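Local coordinates for peptidase M16 domain protein (PDB 4XEA) that is probably a metal-dependent peptidase of the M16 family, built from two related halves and binding a nickel ion, at residues 16-21 with 213-218; 26-31 with 365-370; 271-276 with 388-393; 281-286 with 303-308; 314-319 with 408-413. All blocks are in the same frame, centred on the assembly; numbering follows the deposited sequence.

Contact 1: residues 16-21 with 213-218; sequences NGLVVT and ENQAKK
The amides of Asn16 and Gln215 meet at a steep angle, their planes 76° apart, and one hydrogen bond joins them. ND2 of Asn16 donates to OE1 of Gln215 at 2.8 Å; the oxygen lies in the plane of the Asn16 amide, at its edge, whereas the nitrogen stands above the carbonyl plane of Gln215, well off a lone pair. At the nitrogen end of the Gln215 amide, in its plane, NE2 gives to OD1 of Asn214 at 3.0 Å and also to Gln117, its stronger partner. Both ends of this buried amide are therefore engaged, which fixes its rotation. The glutamine chain bends at chi2 (-61°), turning its amide across the asparagine at about a right angle. Leu18 adds a lighter touch, CD2 lying 4.1 Å from OE1 of Gln215. With Gln215 cut back to an alanine, ND2 of Asn16 would probably lose this acceptor and Gln117 a partner. Asn16 itself is steadied from within, since its OD1 accepts from N of Leu18 at 3.1 Å. Its chi1 of 65° sets CG between the backbone N and the carbonyl carbon, with OD1 turned to the chain ahead. That bond closes an Asx turn, placed just where the loop leads into strand 19-24, and the amide pair ties this turn to the last part of helix 204-216 in an alpha/beta half of the M16 fold.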
# COMPACT_ATOMS: atom_id res chain seq x y z
N ASN A 16 24.29 -1.78 27.76
CA ASN A 16 25.00 -2.51 26.69
C ASN A 16 25.16 -1.70 25.40
O ASN A 16 25.65 -2.19 24.39
CB ASN A 16 24.34 -3.87 26.43
CG ASN A 16 22.93 -3.75 25.88
OD1 ASN A 16 22.49 -2.67 25.50
ND2 ASN A 16 22.21 -4.86 25.81
N GLY A 17 24.71 -0.45 25.42
CA GLY A 17 24.87 0.46 24.28
C GLY A 17 23.65 0.58 23.39
O GLY A 17 23.64 1.40 22.49
N LEU A 18 22.61 -0.23 23.61
CA LEU A 18 21.41 -0.15 22.78
C LEU A 18 20.62 1.13 23.05
O LEU A 18 20.26 1.42 24.19
CB LEU A 18 20.50 -1.36 22.98
CG LEU A 18 19.14 -1.39 22.28
CD1 LEU A 18 19.36 -1.51 20.78
CD2 LEU A 18 18.27 -2.56 22.80
N VAL A 19 20.27 1.83 21.98
CA VAL A 19 19.39 3.01 22.09
C VAL A 19 17.96 2.53 21.90
O VAL A 19 17.67 1.78 20.99
CB VAL A 19 19.80 4.10 21.05
CG1 VAL A 19 18.73 5.20 20.91
CG2 VAL A 19 21.17 4.74 21.44
N VAL A 20 17.06 2.99 22.79
CA VAL A 20 15.67 2.65 22.77
C VAL A 20 14.87 3.93 22.68
O VAL A 20 15.17 4.90 23.40
CB VAL A 20 15.20 1.88 24.02
CG1 VAL A 20 13.66 1.49 23.90
CG2 VAL A 20 16.04 0.61 24.27
N THR A 21 13.85 3.94 21.82
CA THR A 21 12.89 5.05 21.75
C THR A 21 11.49 4.49 21.80
O THR A 21 11.13 3.69 20.93
CB THR A 21 13.08 5.87 20.47
OG1 THR A 21 14.31 6.64 20.56
CG2 THR A 21 11.89 6.83 20.27
N GLU A 213 15.21 -5.58 31.79
CA GLU A 213 15.33 -6.90 32.41
C GLU A 213 15.82 -7.95 31.43
O GLU A 213 16.68 -8.76 31.76
CB GLU A 213 14.01 -7.33 33.06
CG GLU A 213 13.76 -6.63 34.37
CD GLU A 213 14.79 -7.01 35.43
OE1 GLU A 213 15.89 -6.40 35.47
OE2 GLU A 213 14.51 -7.94 36.21
N ASN A 214 15.31 -7.92 30.21
CA ASN A 214 15.73 -8.85 29.18
C ASN A 214 17.22 -8.70 28.86
O ASN A 214 17.93 -9.70 28.76
CB ASN A 214 14.91 -8.61 27.89
CG ASN A 214 15.24 -9.60 26.79
OD1 ASN A 214 16.30 -9.53 26.16
ND2 ASN A 214 14.31 -10.53 26.53
N GLN A 215 17.68 -7.46 28.68
CA GLN A 215 19.08 -7.15 28.39
C GLN A 215 20.02 -7.39 29.57
O GLN A 215 21.13 -7.89 29.38
CB GLN A 215 19.22 -5.70 27.92
CG GLN A 215 18.41 -5.41 26.61
CD GLN A 215 18.89 -6.26 25.46
OE1 GLN A 215 19.78 -5.86 24.71
NE2 GLN A 215 18.33 -7.45 25.32
N ALA A 216 19.56 -7.06 30.78
CA ALA A 216 20.36 -7.28 32.01
C ALA A 216 20.66 -8.76 32.26
O ALA A 216 21.71 -9.10 32.80
CB ALA A 216 19.66 -6.65 33.22
N LYS A 217 19.74 -9.64 31.86
CA LYS A 217 19.89 -11.09 32.01
C LYS A 217 20.82 -11.75 30.99
O LYS A 217 21.23 -12.88 31.16
CB LYS A 217 18.52 -11.77 31.96
CG LYS A 217 17.76 -11.68 33.29
CD LYS A 217 16.27 -12.03 33.14
CE LYS A 217 15.50 -11.78 34.43
NZ LYS A 217 14.04 -11.55 34.20
N LYS A 218 21.17 -11.03 29.93
CA LYS A 218 22.09 -11.55 28.93
C LYS A 218 23.51 -11.03 29.15
O LYS A 218 23.73 -10.05 29.86
CB LYS A 218 21.60 -11.16 27.53
CG LYS A 218 20.22 -11.77 27.20
CD LYS A 218 19.71 -11.35 25.81
CE LYS A 218 18.35 -12.02 25.54
NZ LYS A 218 17.85 -11.78 24.18

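Contact 2: residues 26-31 with 365-370; sequences PALHQT and DQNAFL
The loop carrying Leu28 and Gln30 runs toward strand 31-37 and faces the start of helix 367-379, where Gln366 occupies the N-cap position and Asn367 opens the first turn. The side chains of Asn367 and Gln30 run antiparallel alongside one another, their amide planes 35° apart. ND2 of Asn367 donates to OE1 of Gln30 at 3.0 Å, nearly straight at 167°, in the carbonyl plane and on a lone pair. Gln30 reaches this position with CG anti to its backbone N (chi1 -173°) and its chain extended beyond. A water donates to the same OE1 at 3.2 Å and accepts from N of Ala368 at 3.0 Å, bridging the loop to the helix start. Against the asparagine amide, CD1 of Leu28 packs 3.6 Å from ND2 of Asn367. OD1 of Asn367 accepts from Arg25, its strongest polar partner. A leucine in place of Asn367 would probably cost OE1 of Gln30 its amide donor and Arg25 one of its acceptors, leaving the loop held less firmly. Close by, the backbone N atoms of His29 and Gln30 donate to Asp365 of the second subunit. The chemistry thus implies a buried amide satisfied at both ends, holding the loop and helix start together beside the dimer interface.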
# COMPACT_ATOMS: atom_id res chain seq x y z
N PRO A 26 -1.84 5.91 23.67
CA PRO A 26 -2.78 5.02 24.37
C PRO A 26 -4.11 4.80 23.67
O PRO A 26 -4.79 3.80 23.94
CB PRO A 26 -2.98 5.70 25.74
CG PRO A 26 -2.45 7.10 25.61
CD PRO A 26 -1.41 7.05 24.51
N ALA A 27 -4.47 5.71 22.77
CA ALA A 27 -5.74 5.61 22.04
C ALA A 27 -5.72 4.54 20.93
O ALA A 27 -6.77 4.22 20.37
CB ALA A 27 -6.11 6.98 21.44
N LEU A 28 -4.56 3.96 20.64
CA LEU A 28 -4.41 3.02 19.52
C LEU A 28 -4.38 1.56 19.96
O LEU A 28 -3.87 1.25 21.02
CB LEU A 28 -3.13 3.33 18.75
CG LEU A 28 -3.06 4.71 18.10
CD1 LEU A 28 -1.82 4.71 17.22
CD2 LEU A 28 -4.31 5.03 17.31
N HIS A 29 -4.93 0.68 19.10
CA HIS A 29 -4.93 -0.76 19.32
C HIS A 29 -3.61 -1.39 18.94
O HIS A 29 -3.17 -2.35 19.57
CB HIS A 29 -6.05 -1.43 18.51
CG HIS A 29 -7.44 -0.97 18.86
ND1 HIS A 29 -8.10 -1.39 20.00
CD2 HIS A 29 -8.29 -0.15 18.21
CE1 HIS A 29 -9.31 -0.85 20.02
NE2 HIS A 29 -9.46 -0.10 18.94
N GLN A 30 -2.96 -0.85 17.90
CA GLN A 30 -1.72 -1.42 17.38
C GLN A 30 -0.49 -0.89 18.08
O GLN A 30 -0.39 0.30 18.37
CB GLN A 30 -1.59 -1.12 15.89
CG GLN A 30 -0.40 -1.81 15.21
CD GLN A 30 0.06 -1.10 13.96
OE1 GLN A 30 0.49 0.04 14.01
NE2 GLN A 30 -0.03 -1.77 12.84
N THR A 31 0.45 -1.79 18.36
CA THR A 31 1.84 -1.44 18.70
C THR A 31 2.70 -1.95 17.55
O THR A 31 2.46 -3.04 17.03
CB THR A 31 2.27 -2.06 20.06
OG1 THR A 31 1.48 -1.50 21.09
CG2 THR A 31 3.80 -1.78 20.40
N ASP A 365 0.98 10.57 11.98
CA ASP A 365 -0.13 9.78 12.53
C ASP A 365 0.10 8.26 12.55
O ASP A 365 -0.65 7.54 13.23
CB ASP A 365 -1.40 9.99 11.72
CG ASP A 365 -2.04 11.34 11.94
OD1 ASP A 365 -1.58 12.08 12.83
OD2 ASP A 365 -3.02 11.64 11.23
N GLN A 366 1.06 7.75 11.76
CA GLN A 366 1.16 6.30 11.52
C GLN A 366 2.27 5.67 12.36
O GLN A 366 3.42 6.09 12.24
CB GLN A 366 1.51 6.01 10.05
CG GLN A 366 0.45 6.40 8.99
CD GLN A 366 -0.83 5.62 9.16
OE1 GLN A 366 -0.79 4.40 9.35
NE2 GLN A 366 -1.97 6.31 9.09
N ASN A 367 1.95 4.65 13.16
CA ASN A 367 2.98 3.96 13.96
C ASN A 367 4.14 3.52 13.07
O ASN A 367 5.28 3.77 13.42
CB ASN A 367 2.45 2.73 14.67
CG ASN A 367 1.54 3.07 15.83
OD1 ASN A 367 1.71 4.09 16.51
ND2 ASN A 367 0.57 2.22 16.07
N ALA A 368 3.84 2.87 11.94
CA ALA A 368 4.90 2.33 11.07
C ALA A 368 5.84 3.44 10.57
O ALA A 368 7.06 3.28 10.61
CB ALA A 368 4.33 1.57 9.89
N PHE A 369 5.29 4.54 10.08
CA PHE A 369 6.15 5.66 9.66
C PHE A 369 7.03 6.22 10.81
O PHE A 369 8.27 6.36 10.70
CB PHE A 369 5.30 6.76 9.02
CG PHE A 369 6.09 8.00 8.61
CD1 PHE A 369 6.50 8.15 7.27
CD2 PHE A 369 6.36 9.01 9.51
CE1 PHE A 369 7.21 9.29 6.87
CE2 PHE A 369 7.11 10.16 9.11
CZ PHE A 369 7.51 10.28 7.77
N LEU A 370 6.40 6.53 11.95
CA LEU A 370 7.15 7.04 13.09
C LEU A 370 8.34 6.15 13.42
O LEU A 370 9.46 6.63 13.68
CB LEU A 370 6.24 7.15 14.32
CG LEU A 370 5.20 8.25 14.28
CD1 LEU A 370 4.09 8.00 15.31
CD2 LEU A 370 5.86 9.58 14.46
O HOH W 1 1.21 1.64 11.34

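Contact 3: residues 271-276 with 388-393; sequences QDTAMT and ADVIAV
Thr273 turns its branched side chain toward Val390 and Val393, joining two helices of the C-terminal half of this M16 fold, helix 265-283 and helix 387-396. The valines are three residues apart, a little less than one helical turn, and present their methyls to the threonine from the same helix face. The threonine side chain lies aslant to both valines, and its two branches divide the work. Its CG2, anti to the backbone N, meets CG1 of Val393 at 3.9 Å, with CB of Thr273 hardly farther from the same methyl. The hydroxyl branch goes the other way, to Val390, whose CG1 lies 4.2 Å from OG1 of Thr273. In both valines the methyl that makes the contact is CG1, which points away from the backbone N (chi1 176° in Val390 and 173° in Val393). The threonine hydroxyl does not lack a polar partner, because it bonds to the carbonyl O of Ile269 one turn earlier in its own helix; its outer side can then lie against a valine methyl. Beyond this face, Ile391 packs on helix 346-363. Within the first helix, the carbonyl O of Asp272 takes two donors, N and OG1 of Thr276, each at 3.0 Å and from opposite faces of its plane.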
# COMPACT_ATOMS: atom_id res chain seq x y z
N GLN A 271 19.43 17.30 3.28
CA GLN A 271 19.57 17.07 1.83
C GLN A 271 18.42 16.17 1.31
O GLN A 271 17.88 16.40 0.23
CB GLN A 271 20.92 16.44 1.56
CG GLN A 271 21.31 16.35 0.10
CD GLN A 271 22.76 15.98 -0.05
OE1 GLN A 271 23.63 16.74 0.33
NE2 GLN A 271 23.02 14.82 -0.62
N ASP A 272 18.08 15.14 2.08
CA ASP A 272 16.94 14.25 1.76
C ASP A 272 15.59 15.02 1.72
O ASP A 272 14.76 14.87 0.79
CB ASP A 272 16.92 13.10 2.77
CG ASP A 272 16.02 11.93 2.36
OD1 ASP A 272 15.81 11.67 1.15
OD2 ASP A 272 15.54 11.23 3.28
N THR A 273 15.38 15.88 2.71
CA THR A 273 14.16 16.66 2.79
C THR A 273 14.08 17.65 1.64
O THR A 273 13.06 17.76 0.97
CB THR A 273 14.04 17.40 4.12
OG1 THR A 273 14.08 16.43 5.16
CG2 THR A 273 12.73 18.16 4.22
N ALA A 274 15.19 18.32 1.38
CA ALA A 274 15.28 19.25 0.29
C ALA A 274 14.98 18.58 -1.08
O ALA A 274 14.30 19.15 -1.91
CB ALA A 274 16.65 19.92 0.26
N MSE A 275 15.48 17.37 -1.30
CA MSE A 275 15.19 16.68 -2.55
C MSE A 275 13.70 16.26 -2.64
O MSE A 275 13.13 16.22 -3.74
CB MSE A 275 16.10 15.46 -2.72
CG MSE A 275 17.54 15.79 -3.03
SE MSE A 275 17.73 16.85 -4.61
CE MSE A 275 17.14 15.50 -5.92
N THR A 276 13.08 15.93 -1.52
CA THR A 276 11.68 15.50 -1.56
C THR A 276 10.87 16.67 -2.14
O THR A 276 10.03 16.46 -3.04
CB THR A 276 11.19 15.05 -0.17
OG1 THR A 276 12.00 13.95 0.27
CG2 THR A 276 9.74 14.59 -0.17
N ALA A 388 10.91 16.88 14.95
CA ALA A 388 10.93 18.33 14.89
C ALA A 388 12.06 18.80 14.00
O ALA A 388 11.99 19.91 13.46
CB ALA A 388 11.07 18.96 16.31
N ASP A 389 13.10 17.98 13.87
CA ASP A 389 14.25 18.32 13.04
C ASP A 389 13.81 18.36 11.56
O ASP A 389 14.27 19.23 10.80
CB ASP A 389 15.41 17.30 13.17
CG ASP A 389 16.05 17.24 14.58
OD1 ASP A 389 15.89 18.16 15.40
OD2 ASP A 389 16.78 16.23 14.80
N VAL A 390 12.98 17.40 11.15
CA VAL A 390 12.48 17.32 9.78
C VAL A 390 11.52 18.48 9.53
O VAL A 390 11.69 19.26 8.60
CB VAL A 390 11.80 15.95 9.50
CG1 VAL A 390 11.18 15.87 8.08
CG2 VAL A 390 12.81 14.83 9.70
N ILE A 391 10.56 18.64 10.43
CA ILE A 391 9.61 19.73 10.29
C ILE A 391 10.34 21.06 10.16
O ILE A 391 10.00 21.87 9.29
CB ILE A 391 8.62 19.78 11.47
CG1 ILE A 391 7.73 18.54 11.45
CG2 ILE A 391 7.81 21.08 11.44
CD1 ILE A 391 6.78 18.42 10.20
N ALA A 392 11.34 21.29 11.01
CA ALA A 392 12.06 22.55 10.98
C ALA A 392 12.78 22.80 9.64
O ALA A 392 12.82 23.94 9.19
CB ALA A 392 13.04 22.69 12.19
N VAL A 393 13.32 21.76 9.01
CA VAL A 393 13.91 21.92 7.67
C VAL A 393 12.83 22.28 6.64
O VAL A 393 13.05 23.12 5.78
CB VAL A 393 14.74 20.67 7.23
CG1 VAL A 393 15.20 20.80 5.77
CG2 VAL A 393 15.94 20.50 8.14

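Contact 4: residues 281-286 with 303-308; sequences ALFGPT and FSANYQ
Apolar contact centres on the first carbon of the Phe283 side chain. CB of Phe283 lies 3.9 Å from CB of Ala305, and the same methyl is equally near CD2 of the Phe283 ring, which it meets obliquely. Phe303 joins from the other segment, its CE2 4.3 Å from CB of Phe283. The Phe283 ring has a cover from its own helix as well: CB of Leu282 sits 3.6 Å above one face, offset toward the rim. The torsion chi1 of -62°, which puts CG opposite the carbonyl carbon, leaves CB and the CD2 side of the ring to the alanine. These residues join the C-terminal part of helix 265-283 to strand 304-309, an outermost strand of the mixed sheet in the C-terminal half of this M16 fold; Val318 of the adjoining strand packs on Phe283, Phe303 and Ala305 alike. The polar side of the contact is a carbonyl meeting an aromatic rim. O of Phe283 lies at the edge of the Phe303 ring, in its plane, 3.9 Å from CE2, an approach consistent with a weak C-H to oxygen attraction at most. Phe303 reaches it with CG anti to its backbone N (chi1 -176°), while Tyr290 of helix 288-295 touches the same ring.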
# COMPACT_ATOMS: atom_id res chain seq x y z
N ALA A 281 8.28 19.35 -6.94
CA ALA A 281 8.12 20.58 -7.73
C ALA A 281 8.45 20.34 -9.19
O ALA A 281 7.80 20.89 -10.08
CB ALA A 281 9.01 21.73 -7.15
N LEU A 282 9.49 19.56 -9.45
CA LEU A 282 9.95 19.29 -10.82
C LEU A 282 9.06 18.27 -11.54
O LEU A 282 8.76 18.43 -12.72
CB LEU A 282 11.40 18.78 -10.83
CG LEU A 282 12.47 19.85 -10.51
CD1 LEU A 282 13.84 19.25 -10.20
CD2 LEU A 282 12.61 20.88 -11.62
N PHE A 283 8.68 17.21 -10.82
CA PHE A 283 8.15 16.01 -11.46
C PHE A 283 6.83 15.48 -10.84
O PHE A 283 6.28 14.50 -11.33
CB PHE A 283 9.21 14.91 -11.31
CG PHE A 283 10.53 15.20 -11.97
CD1 PHE A 283 10.62 15.35 -13.35
CD2 PHE A 283 11.72 15.23 -11.21
CE1 PHE A 283 11.85 15.58 -13.95
CE2 PHE A 283 12.94 15.43 -11.83
CZ PHE A 283 13.01 15.60 -13.19
N GLY A 284 6.32 16.13 -9.80
CA GLY A 284 5.24 15.58 -8.99
C GLY A 284 3.92 15.53 -9.71
O GLY A 284 3.76 16.16 -10.78
N PRO A 285 2.94 14.81 -9.12
CA PRO A 285 1.68 14.61 -9.85
C PRO A 285 0.87 15.88 -10.06
O PRO A 285 0.01 15.90 -10.94
CB PRO A 285 0.89 13.64 -8.95
CG PRO A 285 1.64 13.52 -7.71
CD PRO A 285 3.02 14.00 -7.91
N THR A 286 1.14 16.92 -9.28
CA THR A 286 0.47 18.20 -9.50
C THR A 286 1.32 19.24 -10.26
O THR A 286 0.90 20.39 -10.38
CB THR A 286 -0.03 18.82 -8.17
OG1 THR A 286 1.06 18.96 -7.26
CG2 THR A 286 -1.14 17.94 -7.54
N PHE A 303 4.38 6.92 -13.03
CA PHE A 303 5.56 7.78 -13.15
C PHE A 303 5.94 8.29 -11.77
O PHE A 303 5.08 8.70 -11.02
CB PHE A 303 5.22 8.97 -14.04
CG PHE A 303 6.39 9.88 -14.31
CD1 PHE A 303 7.40 9.49 -15.19
CD2 PHE A 303 6.48 11.13 -13.70
CE1 PHE A 303 8.48 10.32 -15.47
CE2 PHE A 303 7.57 11.99 -13.97
CZ PHE A 303 8.57 11.58 -14.85
N SER A 304 7.22 8.28 -11.43
CA SER A 304 7.63 8.75 -10.09
C SER A 304 9.07 9.26 -10.08
O SER A 304 9.85 8.94 -10.96
CB SER A 304 7.49 7.64 -9.05
OG SER A 304 8.46 6.64 -9.31
N ALA A 305 9.38 10.08 -9.08
CA ALA A 305 10.71 10.61 -8.86
C ALA A 305 11.02 10.33 -7.40
O ALA A 305 10.21 10.65 -6.51
CB ALA A 305 10.75 12.07 -9.13
N ASN A 306 12.17 9.70 -7.15
CA ASN A 306 12.57 9.26 -5.82
C ASN A 306 14.04 9.59 -5.58
O ASN A 306 14.85 9.65 -6.52
CB ASN A 306 12.37 7.75 -5.67
CG ASN A 306 10.86 7.34 -5.72
OD1 ASN A 306 10.40 6.78 -6.72
ND2 ASN A 306 10.11 7.68 -4.69
N TYR A 307 14.39 9.73 -4.30
CA TYR A 307 15.78 10.04 -3.93
C TYR A 307 16.23 9.08 -2.88
O TYR A 307 15.47 8.79 -1.93
CB TYR A 307 15.79 11.43 -3.34
CG TYR A 307 17.17 11.94 -2.99
CD1 TYR A 307 18.10 12.17 -3.97
CD2 TYR A 307 17.52 12.26 -1.66
CE1 TYR A 307 19.38 12.63 -3.66
CE2 TYR A 307 18.79 12.76 -1.35
CZ TYR A 307 19.71 12.94 -2.33
OH TYR A 307 20.97 13.42 -2.04
N GLN A 308 17.47 8.63 -2.96
CA GLN A 308 18.02 7.70 -1.99
C GLN A 308 19.35 8.25 -1.50
O GLN A 308 20.22 8.49 -2.31
CB GLN A 308 18.20 6.33 -2.64
CG GLN A 308 18.73 5.27 -1.69
CD GLN A 308 17.61 4.53 -0.94
OE1 GLN A 308 16.67 4.03 -1.55
NE2 GLN A 308 17.73 4.47 0.39

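Contact 5: residues 314-319 with 408-413; sequences GYTLVG and EHLRED
Thr316 and His409, the two residues most covered here, meet through a hydrogen bond of 2.8 Å between OG1 of Thr316 and NE2 of His409; either atom could be the donor. The hydroxyl comes to the edge of the imidazole, near its plane, so the contact uses the ring nitrogen and not the ring face. CD2 of His409 lies 3.3 Å from OG1 of Thr316, on one flank of that nitrogen, and CE1 is farther off on the other. The histidine stretches across with CG anti to the backbone N, chi1 -179°, carrying the ring from the last turn of its helix over to the strand. On Thr316 a chi1 of -58°, with the hydroxyl branch opposite the carbonyl carbon, turns OG1 to the histidine. Leu410 contributes least of the three: its CD2 approaches OG1 of Thr316 to 4.0 Å, beside the hydrogen bond. Leu410 is the first residue to leave the helix and the centre of an inverse gamma turn, so the chain bends immediately after His409. The buried hydroxyl and NE2 thus serve each other as partners. Trp257 of the neighbouring strand 252-258 touches all three residues, Met275 and Leu279 of helix 265-283 pack on Thr316, and Leu282 of that helix reaches Leu410. Helix 399-409 is so joined to strand 314-321, inside the five-stranded sheet and next to the edge strand 304-309.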
# COMPACT_ATOMS: atom_id res chain seq x y z
N GLY A 314 24.59 8.30 -2.81
CA GLY A 314 23.22 8.75 -3.01
C GLY A 314 22.89 8.91 -4.48
O GLY A 314 23.78 9.13 -5.32
N TYR A 315 21.59 8.84 -4.79
CA TYR A 315 21.13 9.07 -6.18
C TYR A 315 19.67 9.48 -6.28
O TYR A 315 18.88 9.21 -5.36
CB TYR A 315 21.33 7.82 -7.03
CG TYR A 315 20.69 6.57 -6.50
CD1 TYR A 315 19.34 6.27 -6.74
CD2 TYR A 315 21.42 5.67 -5.71
CE1 TYR A 315 18.74 5.14 -6.19
CE2 TYR A 315 20.83 4.53 -5.21
CZ TYR A 315 19.50 4.28 -5.44
OH TYR A 315 18.92 3.16 -4.92
N THR A 316 19.35 10.15 -7.40
CA THR A 316 17.97 10.43 -7.81
C THR A 316 17.59 9.49 -8.96
O THR A 316 18.46 9.19 -9.83
CB THR A 316 17.88 11.91 -8.30
OG1 THR A 316 18.31 12.78 -7.25
CG2 THR A 316 16.50 12.26 -8.78
N LEU A 317 16.34 9.00 -8.94
CA LEU A 317 15.72 8.25 -10.02
C LEU A 317 14.37 8.81 -10.42
O LEU A 317 13.51 9.08 -9.54
CB LEU A 317 15.42 6.83 -9.56
CG LEU A 317 16.58 5.93 -9.23
CD1 LEU A 317 15.95 4.52 -8.93
CD2 LEU A 317 17.59 5.89 -10.39
N VAL A 318 14.13 8.93 -11.72
CA VAL A 318 12.86 9.40 -12.24
C VAL A 318 12.49 8.53 -13.42
O VAL A 318 13.34 8.23 -14.26
CB VAL A 318 12.95 10.86 -12.73
CG1 VAL A 318 11.59 11.36 -13.30
CG2 VAL A 318 13.44 11.79 -11.61
N GLY A 319 11.22 8.17 -13.52
CA GLY A 319 10.75 7.47 -14.72
C GLY A 319 9.59 6.56 -14.45
O GLY A 319 8.86 6.73 -13.48
N GLU A 408 23.98 21.75 -7.96
CA GLU A 408 24.94 20.77 -7.43
C GLU A 408 24.74 19.36 -8.00
O GLU A 408 25.69 18.60 -8.20
CB GLU A 408 24.70 20.60 -5.92
CG GLU A 408 25.58 21.32 -5.03
CD GLU A 408 25.16 21.26 -3.55
OE1 GLU A 408 24.07 20.71 -3.17
OE2 GLU A 408 25.95 21.78 -2.75
N HIS A 409 23.49 18.97 -8.09
CA HIS A 409 23.17 17.59 -8.24
C HIS A 409 22.44 17.20 -9.54
O HIS A 409 22.72 16.15 -10.09
CB HIS A 409 22.32 17.15 -7.06
CG HIS A 409 21.94 15.70 -7.13
ND1 HIS A 409 22.87 14.71 -7.23
CD2 HIS A 409 20.73 15.09 -7.14
CE1 HIS A 409 22.26 13.54 -7.28
NE2 HIS A 409 20.96 13.74 -7.22
N LEU A 410 21.45 17.97 -9.97
CA LEU A 410 20.72 17.58 -11.17
C LEU A 410 21.41 18.19 -12.40
O LEU A 410 20.92 19.18 -12.95
CB LEU A 410 19.23 17.95 -11.06
CG LEU A 410 18.50 17.27 -9.88
CD1 LEU A 410 17.06 17.69 -9.82
CD2 LEU A 410 18.61 15.75 -9.90
N ARG A 411 22.50 17.55 -12.83
CA ARG A 411 23.36 18.03 -13.89
C ARG A 411 23.34 17.08 -15.08
O ARG A 411 22.64 16.08 -15.06
CB ARG A 411 24.80 18.23 -13.37
CG ARG A 411 24.92 19.02 -12.03
CD ARG A 411 26.37 19.53 -11.77
NE ARG A 411 27.35 18.51 -12.11
CZ ARG A 411 27.69 17.50 -11.31
NH1 ARG A 411 27.17 17.39 -10.10
NH2 ARG A 411 28.57 16.58 -11.71
N GLU A 412 24.11 17.38 -16.13
CA GLU A 412 24.21 16.48 -17.27
C GLU A 412 25.34 15.47 -17.15
O GLU A 412 25.22 14.33 -17.59
CB GLU A 412 24.37 17.29 -18.55
CG GLU A 412 23.08 18.04 -18.85
CD GLU A 412 22.92 18.33 -20.30
OE1 GLU A 412 23.60 19.26 -20.77
OE2 GLU A 412 22.11 17.61 -20.95
N ASP A 413 26.43 15.85 -16.51
CA ASP A 413 27.61 14.99 -16.48
C ASP A 413 27.53 13.89 -15.39
O ASP A 413 28.35 12.96 -15.41
CB ASP A 413 28.88 15.81 -16.33
CG ASP A 413 28.76 16.84 -15.24
OD1 ASP A 413 28.57 18.03 -15.56
OD2 ASP A 413 28.79 16.46 -14.07

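In the fold
The five contacts fall in two groups that reflect the two halves of the chain. Contacts 3, 4 and 5 cluster in the C-terminal half: contacts 3 and 4 share helix 265-283, contacts 3 and 5 touch through Met275, and contacts 4 and 5 use neighbouring strands of one sheet, their centres about 12 Å apart. Contact 1 lies across the chain's centre from contacts 4 and 5, its centre about 41 Å from theirs, on the N-terminal six-stranded sheet. Contact 2 lies between the groups, its nearest atoms about 7 Å from those of contacts 1 and 3. Along the chain it crosses contact 1 and encloses contact 4, so a helix from late in the chain returns to the loop before strand 31-37.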